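Local structure of uncharacterized protein (Treponema denticola ATCC 35404, 6R9N) at the interface of chains A and B. The protein senses ferrous iron and oxygen for bacterial chemotaxis, using a di-iron site that stabilises an iron-peroxy species. Residues are numbered along the deposited sequence; one frame, centred on the assembly and turned at random. Chains: chain A/B, Uncharacterized protein.

Contact 1: the interface of chains A and B. Residues chain A 31-33, 84, 172, 225; chain B 108-109, 118.
A:Val33 and B:Phe109 form the apolar heart of this patch. The CG2 methyl of A:Val33 sits over one face of the B:Phe109 ring, 3.9 Å from the ring centroid and displaced toward the rim at CE1 and CZ, a CH-pi contact. With CG1 swung anti to the backbone nitrogen (chi1 -166°), CG2 lies beside that nitrogen, so methyl and N-H both face chain B. A:Val172 reaches the same rim at about a right angle, its CG2 4.0 Å from CZ of B:Phe109.

Two hydrogen bonds run alongside this packing. The backbone N of A:Val33 donates to the carbonyl O of B:Arg108 at 3.2 Å, arriving in the carbonyl plane. In return, the guanidinium NH1 of B:Arg108 donates to the carbonyl O of A:Gly31, also at 3.2 Å, but comes in bent and tilted from that carbonyl plane. The bend at chi2 (-73°) brings the arginine chain past the carbonyl of A:Gly31, in the loop leading to A:Val33.

The CD1-CE1 edge of the phenyl ring faces two iron ligands. CE1 of A:His225 lies in the plane of the B:Phe109 ring at its edge, 4.0 Å from CE1, while A:Asp84 runs alongside with its carboxylate turned 65° to the ring.

The 3-10 turn 107-109 of chain B thus places this ring between the A:Val33 loop and the iron ligands, A:Asp84 in helix 83-86 and A:His225 in a loop, probably helping to cover the di-iron pocket.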
loop_
_atom_site.group_PDB
_atom_site.type_symbol
_atom_site.label_atom_id
_atom_site.label_comp_id
_atom_site.label_asym_id
_atom_site.label_seq_id
_atom_site.Cartn_x
_atom_site.Cartn_y
_atom_site.Cartn_z
ATOM N N GLY A 31 -13.766 -13.507 -4.749
ATOM C CA GLY A 31 -12.515 -13.614 -5.478
ATOM C C GLY A 31 -11.264 -13.256 -4.701
ATOM O O GLY A 31 -10.155 -13.470 -5.189
ATOM N N ALA A 32 -11.432 -12.735 -3.488
ATOM C CA ALA A 32 -10.332 -12.102 -2.774
ATOM C C ALA A 32 -9.625 -13.075 -1.837
ATOM O O ALA A 32 -10.209 -14.048 -1.358
ATOM C CB ALA A 32 -10.844 -10.902 -1.973
ATOM N N VAL A 33 -8.342 -12.789 -1.587
ATOM C CA VAL A 33 -7.589 -13.480 -0.544
ATOM C C VAL A 33 -8.269 -13.243 0.800
ATOM O O VAL A 33 -8.728 -12.127 1.065
ATOM C CB VAL A 33 -6.136 -12.968 -0.563
ATOM C CG1 VAL A 33 -5.224 -13.878 0.268
ATOM C CG2 VAL A 33 -5.641 -12.841 -2.011
ATOM N N ASP A 84 -6.803 -4.203 2.498
ATOM C CA ASP A 84 -7.174 -5.369 3.301
ATOM C C ASP A 84 -6.835 -5.200 4.786
ATOM O O ASP A 84 -7.280 -6.014 5.600
ATOM C CB ASP A 84 -6.518 -6.639 2.731
ATOM C CG ASP A 84 -4.997 -6.570 2.724
ATOM O OD1 ASP A 84 -4.461 -5.495 2.425
ATOM O OD2 ASP A 84 -4.325 -7.582 3.022
ATOM N N VAL A 172 -1.604 -16.918 0.415
ATOM C CA VAL A 172 -2.572 -16.214 -0.414
ATOM C C VAL A 172 -3.540 -17.157 -1.133
ATOM O O VAL A 172 -4.640 -16.722 -1.519
ATOM C CB VAL A 172 -1.832 -15.301 -1.416
ATOM C CG1 VAL A 172 -2.656 -14.987 -2.660
ATOM C CG2 VAL A 172 -1.394 -14.022 -0.712
ATOM N N HIS A 225 -2.662 -13.188 6.612
ATOM C CA HIS A 225 -3.341 -14.128 5.719
ATOM C C HIS A 225 -2.832 -15.540 5.976
ATOM O O HIS A 225 -1.620 -15.767 6.001
ATOM C CB HIS A 225 -3.108 -13.806 4.229
ATOM C CG HIS A 225 -3.237 -12.355 3.880
ATOM N ND1 HIS A 225 -4.441 -11.777 3.536
ATOM C CD2 HIS A 225 -2.307 -11.373 3.783
ATOM C CE1 HIS A 225 -4.252 -10.502 3.259
ATOM N NE2 HIS A 225 -2.968 -10.228 3.414
ATOM N N ARG B 108 -6.900 -9.108 -6.384
ATOM C CA ARG B 108 -7.542 -9.922 -5.352
ATOM C C ARG B 108 -7.497 -9.290 -3.963
ATOM O O ARG B 108 -7.769 -9.988 -2.973
ATOM C CB ARG B 108 -6.866 -11.291 -5.247
ATOM C CG ARG B 108 -6.652 -12.010 -6.548
ATOM C CD ARG B 108 -7.948 -12.521 -7.044
ATOM N NE ARG B 108 -7.826 -13.236 -8.307
ATOM C CZ ARG B 108 -8.874 -13.724 -8.954
ATOM N NH1 ARG B 108 -10.084 -13.576 -8.420
ATOM N NH2 ARG B 108 -8.724 -14.361 -10.112
ATOM N N PHE B 109 -7.169 -8.004 -3.849
ATOM C CA PHE B 109 -7.060 -7.368 -2.544
ATOM C C PHE B 109 -7.874 -6.084 -2.431
ATOM O O PHE B 109 -7.718 -5.364 -1.443
ATOM C CB PHE B 109 -5.590 -7.061 -2.218
ATOM C CG PHE B 109 -4.715 -8.283 -2.050
ATOM C CD1 PHE B 109 -4.618 -8.922 -0.827
ATOM C CD2 PHE B 109 -3.946 -8.754 -3.103
ATOM C CE1 PHE B 109 -3.790 -10.036 -0.667
ATOM C CE2 PHE B 109 -3.119 -9.846 -2.949
ATOM C CZ PHE B 109 -3.041 -10.493 -1.724
ATOM N N ILE B 118 -15.170 -8.392 -9.632
ATOM C CA ILE B 118 -13.805 -8.625 -10.092
ATOM C C ILE B 118 -13.701 -8.629 -11.607
ATOM O O ILE B 118 -12.620 -8.360 -12.141
ATOM C CB ILE B 118 -13.215 -9.933 -9.534
ATOM C CG1 ILE B 118 -11.694 -9.808 -9.490
ATOM C CG2 ILE B 118 -13.590 -11.140 -10.400
ATOM C CD1 ILE B 118 -11.063 -10.664 -8.446
#

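Contact 2: the interface of chains A and B. Residues chain A 143, 208-209, 212; chain B 254-255.
The C-terminal residue B:Phe255, just past the 3-10 helix 247-254 of chain B, packs onto helix 203-215 of chain A and the end of strand 138-143. Both chains have the metallo-beta-lactamase fold of the ODP family, and here the tail of one reaches onto a helix on the outside of the other. B:Phe255 carries most of the contact, with 96 Å² of its surface hidden by chain A.

Its phenyl ring is approached from both sides. Over one face lies A:Lys208, whose CG methylene stands 3.8 Å from the ring centroid, shifted toward the rim at CE2 and CD2; this CH-pi contact uses the aliphatic root of the lysine, and the model of that side chain stops at CG. From the opposite side comes A:Pro143, with CB 4.1 Å from CD1 of B:Phe255 and displaced beyond the ring's outline. Its carbonyl O also comes to 3.6 Å from CE1 of B:Phe255.

One turn along the helix from A:Lys208, A:Tyr212 meets the rim. Its CD2 comes 3.5 Å from CD1 of B:Phe255: the CD1 edge of the phenylalanine leans over the CD2 rim of the A:Tyr212 face, the rings turned about 45° to each other. With CG anti to the backbone nitrogen (chi1 -169°), the phenol is carried toward the root of the phenylalanine. At the ring's far end the helix backbone itself supplies the contact: CA of A:Trp209 is 4.0 Å from CE1 of B:Phe255.

A water adds a polar link beside the rings. It lies 2.5 Å from the phenol OH of A:Tyr212 and 2.9 Å from the terminal O of B:Phe255, bridging the tyrosine to the end of chain B.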
loop_
_atom_site.group_PDB
_atom_site.type_symbol
_atom_site.label_atom_id
_atom_site.label_comp_id
_atom_site.label_asym_id
_atom_site.label_seq_id
_atom_site.Cartn_x
_atom_site.Cartn_y
_atom_site.Cartn_z
ATOM N N PRO A 143 9.747 -3.355 13.466
ATOM C CA PRO A 143 10.000 -2.814 12.125
ATOM C C PRO A 143 9.973 -3.912 11.074
ATOM O O PRO A 143 10.696 -4.906 11.169
ATOM C CB PRO A 143 11.400 -2.196 12.254
ATOM C CG PRO A 143 11.606 -1.988 13.715
ATOM C CD PRO A 143 10.858 -3.084 14.396
ATOM N N LYS A 208 17.751 -9.373 7.196
ATOM C CA LYS A 208 17.880 -8.530 8.384
ATOM C C LYS A 208 16.661 -8.670 9.294
ATOM O O LYS A 208 16.792 -8.710 10.525
ATOM C CB LYS A 208 18.069 -7.067 7.979
ATOM C CG LYS A 208 18.345 -6.129 9.163
ATOM N N TRP A 209 15.461 -8.721 8.707
ATOM C CA TRP A 209 14.249 -8.939 9.493
ATOM C C TRP A 209 14.328 -10.250 10.262
ATOM O O TRP A 209 14.067 -10.289 11.466
ATOM C CB TRP A 209 13.024 -8.931 8.578
ATOM C CG TRP A 209 11.693 -8.921 9.318
ATOM C CD1 TRP A 209 11.030 -7.821 9.800
ATOM C CD2 TRP A 209 10.876 -10.049 9.632
ATOM N NE1 TRP A 209 9.853 -8.198 10.390
ATOM C CE2 TRP A 209 9.736 -9.562 10.311
ATOM C CE3 TRP A 209 11.003 -11.427 9.426
ATOM C CZ2 TRP A 209 8.731 -10.401 10.768
ATOM C CZ3 TRP A 209 9.997 -12.253 9.871
ATOM C CH2 TRP A 209 8.875 -11.740 10.536
ATOM N N TYR A 212 16.562 -9.956 13.200
ATOM C CA TYR A 212 15.894 -9.176 14.237
ATOM C C TYR A 212 14.864 -10.026 14.964
ATOM O O TYR A 212 14.855 -10.100 16.202
ATOM C CB TYR A 212 15.241 -7.943 13.596
ATOM C CG TYR A 212 14.706 -6.876 14.534
ATOM C CD1 TYR A 212 13.538 -7.078 15.257
ATOM C CD2 TYR A 212 15.349 -5.648 14.661
ATOM C CE1 TYR A 212 13.034 -6.098 16.109
ATOM C CE2 TYR A 212 14.853 -4.654 15.502
ATOM C CZ TYR A 212 13.689 -4.889 16.219
ATOM O OH TYR A 212 13.178 -3.924 17.055
ATOM N N LEU B 254 16.189 1.573 9.571
ATOM C CA LEU B 254 14.939 0.812 9.532
ATOM C C LEU B 254 14.818 -0.218 10.650
ATOM O O LEU B 254 13.782 -0.879 10.749
ATOM C CB LEU B 254 14.789 0.101 8.180
ATOM C CG LEU B 254 14.911 0.930 6.892
ATOM C CD1 LEU B 254 14.793 0.028 5.665
ATOM C CD2 LEU B 254 13.867 2.051 6.815
ATOM N N PHE B 255 15.842 -0.370 11.485
ATOM C CA PHE B 255 15.803 -1.267 12.628
ATOM C C PHE B 255 16.483 -0.589 13.814
ATOM O O PHE B 255 16.046 -0.761 14.958
ATOM C CB PHE B 255 16.493 -2.603 12.310
ATOM C CG PHE B 255 15.829 -3.390 11.201
ATOM C CD1 PHE B 255 14.833 -4.324 11.487
ATOM C CD2 PHE B 255 16.209 -3.208 9.879
ATOM C CE1 PHE B 255 14.219 -5.056 10.469
ATOM C CE2 PHE B 255 15.604 -3.935 8.855
ATOM C CZ PHE B 255 14.602 -4.862 9.155
HETATM O O HOH W 1 13.905 -1.606 16.661
#

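Contact 1 and contact 2 lie about 27 Å apart, measured between the centres of their C-alpha atoms. They share no residue or secondary-structure element, yet both use an aromatic side chain of chain B set against chain A. Contact 1 touches the di-iron pocket, whereas contact 2 holds the C-terminal tail far from it. Two-fold symmetry repeats each with the chains exchanged, so widely spaced patches would help to set the orientation of the subunits, if this deposited dimer is the biological one. In that case, changes at one iron site could be felt by the neighbouring subunit through contact 1; the structure alone does not show this.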